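Local coordinates for protein chitinase (Chromobacterium violaceum, PDB 4TXG) that probably hydrolyses the glycosidic bonds of chitin, at residues Asn404-Lys418 with Trp468-Ser482. Numbering follows the deposited sequence.
Sequences NRFVGPNAALYDDGK and WKNVSGGSNGLWGSS
Arg405 O accepts from Ser482 N at 2.9 Å and Val407 N donates to Gly480 O, two backbone hydrogen bonds that frame an antiparallel beta bridge, the non-hydrogen-bonded pair Phe406 and Ser481. The bridge joins two loops of the family 18 domain, a TIM barrel: 404-418 follows barrel strand 391-395, whereas segment 468-482 starts on the last residue of 466-468, an edge strand of a four-stranded antiparallel sheet. A third backbone bond, Trp479 N to Val407 O, lies further along and is weak. A water that accepts from Arg405 NE also bonds Ser481 OG.

Each of the two indoles donates a hydrogen bond from NE1 at its edge; Val407 lies over a face of Trp468, and Trp479 is covered on both faces. Trp468 NE1 donates to Asn404 O at 2.9 Å, almost straight (172°) and in the indole plane. Val407 CA stands 3.8 Å from the centroid of the six-membered ring of Trp468 in a CH-pi contact. With CG1 anti to the backbone N (chi1 -179°), the valine sets that methyl 3.7 Å from Trp468 CE3, while CG2 turns to the methyls of Val471; Phe576 of strand 575-578 packs on both valines.

Trp479 packs against Pro409, Asp416 and Lys418. Lys418 O sits over one indole face, Leu478 CD1 covers the opposite one, and Pro409 CD comes within 3.5 Å of Trp479 CH2. Asp416 is itself braced by an Asx turn, OD1 accepting from Lys418 N; its OD2 receives Trp479 NE1 on the syn lone pair at 3.1 Å, the carboxylate turned 57° from the indole plane.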
ATOM      1  N   ASN A 404     -14.862   5.927 -12.908  1.00  9.67           N
ATOM      2  CA  ASN A 404     -15.196   5.425 -14.242  1.00  9.42           C
ATOM      3  C   ASN A 404     -16.440   4.545 -14.230  1.00 10.87           C
ATOM      4  O   ASN A 404     -17.055   4.327 -13.189  1.00  8.32           O
ATOM      5  CB  ASN A 404     -14.003   4.694 -14.877  1.00 11.96           C
ATOM      6  CG  ASN A 404     -13.608   3.426 -14.139  1.00 14.49           C
ATOM      7  OD1 ASN A 404     -14.444   2.589 -13.825  1.00 12.81           O
ATOM      8  ND2 ASN A 404     -12.311   3.281 -13.871  1.00 18.62           N
ATOM      9  N   ARG A 405     -16.804   4.041 -15.402  1.00  8.29           N
ATOM     10  CA  ARG A 405     -18.102   3.418 -15.595  1.00  8.47           C
ATOM     11  C   ARG A 405     -18.166   1.931 -15.244  1.00 11.93           C
ATOM     12  O   ARG A 405     -19.241   1.339 -15.295  1.00 12.82           O
ATOM     13  CB  ARG A 405     -18.530   3.586 -17.052  1.00 10.75           C
ATOM     14  CG  ARG A 405     -17.724   2.706 -18.020  1.00 10.63           C
ATOM     15  CD  ARG A 405     -18.036   3.091 -19.465  1.00 14.01           C
ATOM     16  NE  ARG A 405     -17.302   2.273 -20.432  1.00 15.95           N
ATOM     17  CZ  ARG A 405     -16.070   2.550 -20.850  1.00 23.71           C
ATOM     18  NH1 ARG A 405     -15.420   3.605 -20.375  1.00 23.56           N
ATOM     19  NH2 ARG A 405     -15.478   1.763 -21.737  1.00 28.03           N
ATOM     20  N   PHE A 406     -17.033   1.322 -14.912  1.00  9.62           N
ATOM     21  CA  PHE A 406     -17.000  -0.126 -14.734  1.00  8.01           C
ATOM     22  C   PHE A 406     -17.431  -0.517 -13.326  1.00  8.90           C
ATOM     23  O   PHE A 406     -16.693  -0.334 -12.362  1.00 11.22           O
ATOM     24  CB  PHE A 406     -15.605  -0.667 -15.053  1.00  7.89           C
ATOM     25  CG  PHE A 406     -15.167  -0.389 -16.461  1.00 11.63           C
ATOM     26  CD1 PHE A 406     -15.743  -1.069 -17.525  1.00 13.11           C
ATOM     27  CD2 PHE A 406     -14.192   0.558 -16.724  1.00 17.15           C
ATOM     28  CE1 PHE A 406     -15.343  -0.807 -18.828  1.00 13.92           C
ATOM     29  CE2 PHE A 406     -13.790   0.819 -18.027  1.00 16.21           C
ATOM     30  CZ  PHE A 406     -14.373   0.138 -19.071  1.00 15.62           C
ATOM     31  N   VAL A 407     -18.646  -1.045 -13.223  1.00  8.83           N
ATOM     32  CA  VAL A 407     -19.242  -1.361 -11.935  1.00 10.57           C
ATOM     33  C   VAL A 407     -18.720  -2.688 -11.398  1.00  9.99           C
ATOM     34  O   VAL A 407     -18.852  -3.719 -12.050  1.00 10.67           O
ATOM     35  CB  VAL A 407     -20.771  -1.425 -12.041  1.00 11.62           C
ATOM     36  CG1 VAL A 407     -21.377  -1.721 -10.677  1.00 11.45           C
ATOM     37  CG2 VAL A 407     -21.325  -0.115 -12.624  1.00  9.37           C
ATOM     38  N   GLY A 408     -18.151  -2.674 -10.196  1.00  7.80           N
ATOM     39  CA  GLY A 408     -17.576  -3.889  -9.659  1.00 11.21           C
ATOM     40  C   GLY A 408     -17.006  -3.700  -8.270  1.00  8.88           C
ATOM     41  O   GLY A 408     -17.082  -2.601  -7.716  1.00  9.24           O
ATOM     42  N   PRO A 409     -16.425  -4.770  -7.703  1.00  9.44           N
ATOM     43  CA  PRO A 409     -15.935  -4.724  -6.321  1.00  8.10           C
ATOM     44  C   PRO A 409     -14.817  -3.714  -6.136  1.00 11.23           C
ATOM     45  O   PRO A 409     -13.963  -3.527  -7.013  1.00 10.71           O
ATOM     46  CB  PRO A 409     -15.410  -6.144  -6.066  1.00 11.49           C
ATOM     47  CG  PRO A 409     -15.878  -6.974  -7.222  1.00 16.63           C
ATOM     48  CD  PRO A 409     -16.076  -6.035  -8.370  1.00 11.75           C
ATOM     49  N   ASN A 410     -14.827  -3.092  -4.968  1.00  8.03           N
ATOM     50  CA  ASN A 410     -13.810  -2.136  -4.579  1.00  8.66           C
ATOM     51  C   ASN A 410     -12.460  -2.814  -4.290  1.00 13.24           C
ATOM     52  O   ASN A 410     -11.394  -2.233  -4.503  1.00  9.48           O
ATOM     53  CB  ASN A 410     -14.307  -1.367  -3.351  1.00  8.24           C
ATOM     54  CG  ASN A 410     -13.356  -0.282  -2.932  1.00 14.87           C
ATOM     55  OD1 ASN A 410     -12.655  -0.405  -1.939  1.00 27.22           O
ATOM     56  ND2 ASN A 410     -13.303   0.778  -3.712  1.00 15.63           N
ATOM     57  N   ALA A 411     -12.512  -4.068  -3.846  1.00  8.40           N
ATOM     58  CA  ALA A 411     -11.324  -4.728  -3.317  1.00  7.20           C
ATOM     59  C   ALA A 411     -11.370  -6.242  -3.524  1.00  6.75           C
ATOM     60  O   ALA A 411     -11.196  -6.999  -2.576  1.00  8.96           O
ATOM     61  CB  ALA A 411     -11.179  -4.405  -1.836  1.00  9.56           C
ATOM     62  N   ALA A 412     -11.624  -6.681  -4.754  1.00  6.00           N
ATOM     63  CA  ALA A 412     -11.666  -8.121  -5.023  1.00  6.11           C
ATOM     64  C   ALA A 412     -10.404  -8.831  -4.525  1.00  7.35           C
ATOM     65  O   ALA A 412      -9.296  -8.344  -4.726  1.00  8.08           O
ATOM     66  CB  ALA A 412     -11.849  -8.374  -6.524  1.00  6.54           C
ATOM     67  N   LEU A 413     -10.569  -9.981  -3.878  1.00  6.24           N
ATOM     68  CA  LEU A 413      -9.405 -10.787  -3.495  1.00  6.26           C
ATOM     69  C   LEU A 413      -8.742 -11.422  -4.721  1.00  8.14           C
ATOM     70  O   LEU A 413      -7.516 -11.428  -4.844  1.00  7.31           O
ATOM     71  CB  LEU A 413      -9.807 -11.887  -2.512  1.00  8.00           C
ATOM     72  CG  LEU A 413      -8.702 -12.852  -2.077  1.00  8.13           C
ATOM     73  CD1 LEU A 413      -7.546 -12.099  -1.432  1.00  8.81           C
ATOM     74  CD2 LEU A 413      -9.258 -13.901  -1.122  1.00  9.61           C
ATOM     75  N   TYR A 414      -9.573 -11.973  -5.603  1.00  8.39           N
ATOM     76  CA  TYR A 414      -9.117 -12.711  -6.782  1.00  6.51           C
ATOM     77  C   TYR A 414      -9.673 -12.166  -8.090  1.00 10.17           C
ATOM     78  O   TYR A 414     -10.683 -11.473  -8.107  1.00  9.52           O
ATOM     79  CB  TYR A 414      -9.560 -14.173  -6.707  1.00  7.46           C
ATOM     80  CG  TYR A 414      -8.984 -15.027  -5.608  1.00  7.52           C
ATOM     81  CD1 TYR A 414      -7.632 -14.982  -5.285  1.00  6.90           C
ATOM     82  CD2 TYR A 414      -9.794 -15.944  -4.939  1.00  9.71           C
ATOM     83  CE1 TYR A 414      -7.109 -15.800  -4.300  1.00  7.15           C
ATOM     84  CE2 TYR A 414      -9.286 -16.761  -3.953  1.00  7.84           C
ATOM     85  CZ  TYR A 414      -7.943 -16.691  -3.643  1.00  7.67           C
ATOM     86  OH  TYR A 414      -7.442 -17.517  -2.668  1.00  7.65           O
ATOM     87  N   ASP A 415      -9.030 -12.544  -9.186  1.00  6.57           N
ATOM     88  CA  ASP A 415      -9.604 -12.407 -10.519  1.00  6.68           C
ATOM     89  C   ASP A 415     -10.662 -13.508 -10.739  1.00 10.26           C
ATOM     90  O   ASP A 415     -10.481 -14.629 -10.252  1.00 10.16           O
ATOM     91  CB  ASP A 415      -8.503 -12.511 -11.568  1.00  8.15           C
ATOM     92  CG  ASP A 415      -9.010 -12.235 -12.968  1.00  9.30           C
ATOM     93  OD1 ASP A 415      -9.172 -11.044 -13.310  1.00 13.37           O
ATOM     94  OD2 ASP A 415      -9.260 -13.206 -13.706  1.00 10.71           O
ATOM     95  N   ASP A 416     -11.748 -13.192 -11.451  1.00  9.22           N
ATOM     96  CA  ASP A 416     -12.777 -14.194 -11.795  1.00 10.76           C
ATOM     97  C   ASP A 416     -12.902 -14.360 -13.310  1.00 12.87           C
ATOM     98  O   ASP A 416     -13.813 -15.034 -13.802  1.00 12.60           O
ATOM     99  CB  ASP A 416     -14.149 -13.828 -11.175  1.00 12.71           C
ATOM    100  CG  ASP A 416     -14.826 -12.609 -11.838  1.00 15.39           C
ATOM    101  OD1 ASP A 416     -14.183 -11.879 -12.624  1.00 14.91           O
ATOM    102  OD2 ASP A 416     -16.027 -12.368 -11.548  1.00 12.85           O
ATOM    103  N   GLY A 417     -11.979 -13.752 -14.046  1.00  9.05           N
ATOM    104  CA  GLY A 417     -11.962 -13.877 -15.493  1.00 10.53           C
ATOM    105  C   GLY A 417     -12.972 -12.971 -16.177  1.00 12.22           C
ATOM    106  O   GLY A 417     -13.094 -12.983 -17.406  1.00 14.37           O
ATOM    107  N   LYS A 418     -13.691 -12.172 -15.393  1.00 10.70           N
ATOM    108  CA  LYS A 418     -14.811 -11.394 -15.938  1.00  9.93           C
ATOM    109  C   LYS A 418     -14.780  -9.898 -15.583  1.00 10.38           C
ATOM    110  O   LYS A 418     -15.791  -9.213 -15.738  1.00 14.35           O
ATOM    111  CB  LYS A 418     -16.136 -11.985 -15.454  1.00 14.62           C
ATOM    112  CG  LYS A 418     -16.417 -13.408 -15.911  1.00 23.91           C
ATOM    113  CD  LYS A 418     -17.745 -13.891 -15.338  1.00 36.49           C
ATOM    114  CE  LYS A 418     -17.763 -15.396 -15.132  1.00 49.12           C
ATOM    115  NZ  LYS A 418     -16.801 -15.813 -14.069  1.00 55.18           N
ATOM    116  N   TRP A 468     -22.310   3.163  -7.519  1.00  9.42           N
ATOM    117  CA  TRP A 468     -22.857   3.770  -8.733  1.00 10.67           C
ATOM    118  C   TRP A 468     -24.385   3.745  -8.700  1.00  9.63           C
ATOM    119  O   TRP A 468     -24.975   2.883  -8.053  1.00  9.76           O
ATOM    120  CB  TRP A 468     -22.416   3.011  -9.987  1.00  9.13           C
ATOM    121  CG  TRP A 468     -20.946   2.895 -10.282  1.00  9.16           C
ATOM    122  CD1 TRP A 468     -20.256   3.568 -11.252  1.00 10.95           C
ATOM    123  CD2 TRP A 468     -19.999   2.006  -9.662  1.00  9.83           C
ATOM    124  NE1 TRP A 468     -18.936   3.172 -11.261  1.00  8.49           N
ATOM    125  CE2 TRP A 468     -18.752   2.216 -10.292  1.00  8.11           C
ATOM    126  CE3 TRP A 468     -20.080   1.065  -8.626  1.00  8.00           C
ATOM    127  CZ2 TRP A 468     -17.599   1.524  -9.927  1.00  9.58           C
ATOM    128  CZ3 TRP A 468     -18.931   0.376  -8.257  1.00 10.08           C
ATOM    129  CH2 TRP A 468     -17.702   0.617  -8.901  1.00 10.68           C
ATOM    130  N   LYS A 469     -25.015   4.667  -9.429  1.00 10.11           N
ATOM    131  CA  LYS A 469     -26.456   4.610  -9.660  1.00 10.67           C
ATOM    132  C   LYS A 469     -26.684   4.448 -11.151  1.00 11.59           C
ATOM    133  O   LYS A 469     -25.739   4.575 -11.934  1.00 10.87           O
ATOM    134  CB  LYS A 469     -27.164   5.862  -9.124  1.00 11.85           C
ATOM    135  CG  LYS A 469     -26.767   7.179  -9.781  1.00 13.74           C
ATOM    136  CD  LYS A 469     -27.547   8.331  -9.139  1.00 18.90           C
ATOM    137  CE  LYS A 469     -27.007   9.702  -9.534  1.00 20.79           C
ATOM    138  NZ  LYS A 469     -27.508  10.126 -10.867  1.00 25.71           N
ATOM    139  N   ASN A 470     -27.928   4.157 -11.531  1.00 11.95           N
ATOM    140  CA  ASN A 470     -28.298   3.990 -12.932  1.00 12.03           C
ATOM    141  C   ASN A 470     -27.393   2.991 -13.638  1.00 12.53           C
ATOM    142  O   ASN A 470     -26.904   3.247 -14.749  1.00 13.69           O
ATOM    143  CB  ASN A 470     -28.269   5.337 -13.651  1.00 12.40           C
ATOM    144  CG  ASN A 470     -29.207   6.332 -13.025  1.00 17.09           C
ATOM    145  OD1 ASN A 470     -30.303   5.971 -12.602  1.00 15.30           O
ATOM    146  ND2 ASN A 470     -28.776   7.582 -12.932  1.00 20.40           N
ATOM    147  N   VAL A 471     -27.153   1.864 -12.968  1.00 11.35           N
ATOM    148  CA  VAL A 471     -26.321   0.788 -13.502  1.00 11.09           C
ATOM    149  C   VAL A 471     -27.086  -0.065 -14.515  1.00 12.07           C
ATOM    150  O   VAL A 471     -28.204  -0.502 -14.242  1.00 13.95           O
ATOM    151  CB  VAL A 471     -25.819  -0.139 -12.375  1.00 11.14           C
ATOM    152  CG1 VAL A 471     -25.063  -1.338 -12.955  1.00 10.84           C
ATOM    153  CG2 VAL A 471     -24.950   0.634 -11.378  1.00 10.04           C
ATOM    154  N   SER A 472     -26.489  -0.308 -15.679  1.00 14.13           N
ATOM    155  CA  SER A 472     -27.101  -1.212 -16.656  1.00 20.46           C
ATOM    156  C   SER A 472     -26.164  -2.378 -16.966  1.00 19.03           C
ATOM    157  O   SER A 472     -24.969  -2.305 -16.705  1.00 16.49           O
ATOM    158  CB  SER A 472     -27.469  -0.466 -17.940  1.00 23.86           C
ATOM    159  OG  SER A 472     -26.345   0.181 -18.503  1.00 23.70           O
ATOM    160  N   GLY A 473     -26.709  -3.459 -17.516  1.00 16.25           N
ATOM    161  CA  GLY A 473     -25.898  -4.632 -17.785  1.00 16.86           C
ATOM    162  C   GLY A 473     -25.483  -5.335 -16.504  1.00 18.50           C
ATOM    163  O   GLY A 473     -26.019  -5.058 -15.433  1.00 22.04           O
ATOM    164  N   GLY A 474     -24.528  -6.249 -16.615  1.00 17.40           N
ATOM    165  CA  GLY A 474     -24.078  -7.014 -15.469  1.00 18.37           C
ATOM    166  C   GLY A 474     -25.095  -8.001 -14.918  1.00 17.52           C
ATOM    167  O   GLY A 474     -26.098  -8.319 -15.562  1.00 17.46           O
ATOM    168  N   SER A 475     -24.816  -8.489 -13.713  1.00 16.64           N
ATOM    169  CA  SER A 475     -25.684  -9.434 -13.019  1.00 19.99           C
ATOM    170  C   SER A 475     -25.853  -8.963 -11.576  1.00 19.63           C
ATOM    171  O   SER A 475     -24.900  -8.981 -10.800  1.00 19.09           O
ATOM    172  CB  SER A 475     -25.096 -10.844 -13.070  1.00 25.54           C
ATOM    173  OG  SER A 475     -25.981 -11.788 -12.489  1.00 32.05           O
ATOM    174  N   ASN A 476     -27.064  -8.532 -11.225  1.00 16.21           N
ATOM    175  CA  ASN A 476     -27.265  -7.748 -10.006  1.00 12.27           C
ATOM    176  C   ASN A 476     -26.240  -6.610  -9.923  1.00 11.48           C
ATOM    177  O   ASN A 476     -25.682  -6.327  -8.861  1.00 12.01           O
ATOM    178  CB  ASN A 476     -27.197  -8.641  -8.755  1.00 15.84           C
ATOM    179  CG  ASN A 476     -28.457  -9.473  -8.565  1.00 24.78           C
ATOM    180  OD1 ASN A 476     -29.484  -9.212  -9.184  1.00 26.81           O
ATOM    181  ND2 ASN A 476     -28.389 -10.467  -7.690  1.00 35.19           N
ATOM    182  N   GLY A 477     -26.002  -5.962 -11.063  1.00 13.23           N
ATOM    183  CA  GLY A 477     -25.082  -4.839 -11.142  1.00 12.63           C
ATOM    184  C   GLY A 477     -23.618  -5.194 -11.355  1.00 14.44           C
ATOM    185  O   GLY A 477     -22.837  -4.364 -11.833  1.00 12.51           O
ATOM    186  N   LEU A 478     -23.232  -6.411 -10.991  1.00 11.02           N
ATOM    187  CA  LEU A 478     -21.822  -6.804 -11.051  1.00 13.70           C
ATOM    188  C   LEU A 478     -21.318  -6.853 -12.488  1.00 13.53           C
ATOM    189  O   LEU A 478     -21.889  -7.547 -13.321  1.00 12.20           O
ATOM    190  CB  LEU A 478     -21.605  -8.167 -10.387  1.00 10.62           C
ATOM    191  CG  LEU A 478     -20.157  -8.667 -10.378  1.00  9.40           C
ATOM    192  CD1 LEU A 478     -19.301  -7.806  -9.444  1.00 13.12           C
ATOM    193  CD2 LEU A 478     -20.109 -10.131  -9.953  1.00 12.44           C
ATOM    194  N   TRP A 479     -20.237  -6.117 -12.747  1.00 11.17           N
ATOM    195  CA  TRP A 479     -19.628  -5.986 -14.073  1.00 11.76           C
ATOM    196  C   TRP A 479     -20.583  -5.320 -15.056  1.00 14.67           C
ATOM    197  O   TRP A 479     -20.474  -5.503 -16.271  1.00 13.32           O
ATOM    198  CB  TRP A 479     -19.152  -7.340 -14.624  1.00 12.10           C
ATOM    199  CG  TRP A 479     -18.190  -8.085 -13.718  1.00 12.17           C
ATOM    200  CD1 TRP A 479     -18.232  -9.419 -13.411  1.00 12.75           C
ATOM    201  CD2 TRP A 479     -17.062  -7.547 -13.000  1.00 11.16           C
ATOM    202  NE1 TRP A 479     -17.207  -9.742 -12.558  1.00 12.17           N
ATOM    203  CE2 TRP A 479     -16.469  -8.615 -12.294  1.00  9.98           C
ATOM    204  CE3 TRP A 479     -16.493  -6.270 -12.889  1.00 10.40           C
ATOM    205  CZ2 TRP A 479     -15.345  -8.449 -11.486  1.00 11.36           C
ATOM    206  CZ3 TRP A 479     -15.366  -6.110 -12.081  1.00 11.19           C
ATOM    207  CH2 TRP A 479     -14.809  -7.196 -11.396  1.00 12.24           C
ATOM    208  N   GLY A 480     -21.499  -4.524 -14.516  1.00 12.87           N
ATOM    209  CA  GLY A 480     -22.343  -3.673 -15.327  1.00 12.57           C
ATOM    210  C   GLY A 480     -21.649  -2.370 -15.672  1.00 13.92           C
ATOM    211  O   GLY A 480     -20.439  -2.217 -15.475  1.00 12.15           O
ATOM    212  N   SER A 481     -22.424  -1.427 -16.191  1.00 12.83           N
ATOM    213  CA  SER A 481     -21.884  -0.161 -16.661  1.00 13.87           C
ATOM    214  C   SER A 481     -22.715   1.004 -16.158  1.00 15.19           C
ATOM    215  O   SER A 481     -23.944   0.945 -16.140  1.00 15.76           O
ATOM    216  CB  SER A 481     -21.831  -0.133 -18.190  1.00 21.49           C
ATOM    217  OG  SER A 481     -21.417   1.142 -18.647  1.00 29.10           O
ATOM    218  N   SER A 482     -22.036   2.073 -15.765  1.00 10.43           N
ATOM    219  CA  SER A 482     -22.719   3.248 -15.245  1.00 10.60           C
ATOM    220  C   SER A 482     -21.965   4.503 -15.642  1.00 14.21           C
ATOM    221  O   SER A 482     -20.997   4.874 -14.995  1.00 13.37           O
ATOM    222  CB  SER A 482     -22.837   3.162 -13.725  1.00 17.22           C
ATOM    223  OG  SER A 482     -23.179   4.424 -13.176  1.00 17.32           O
TER
HETATM  224  O   HOH W   1     -18.782   0.038 -20.114  1.00 37.42           O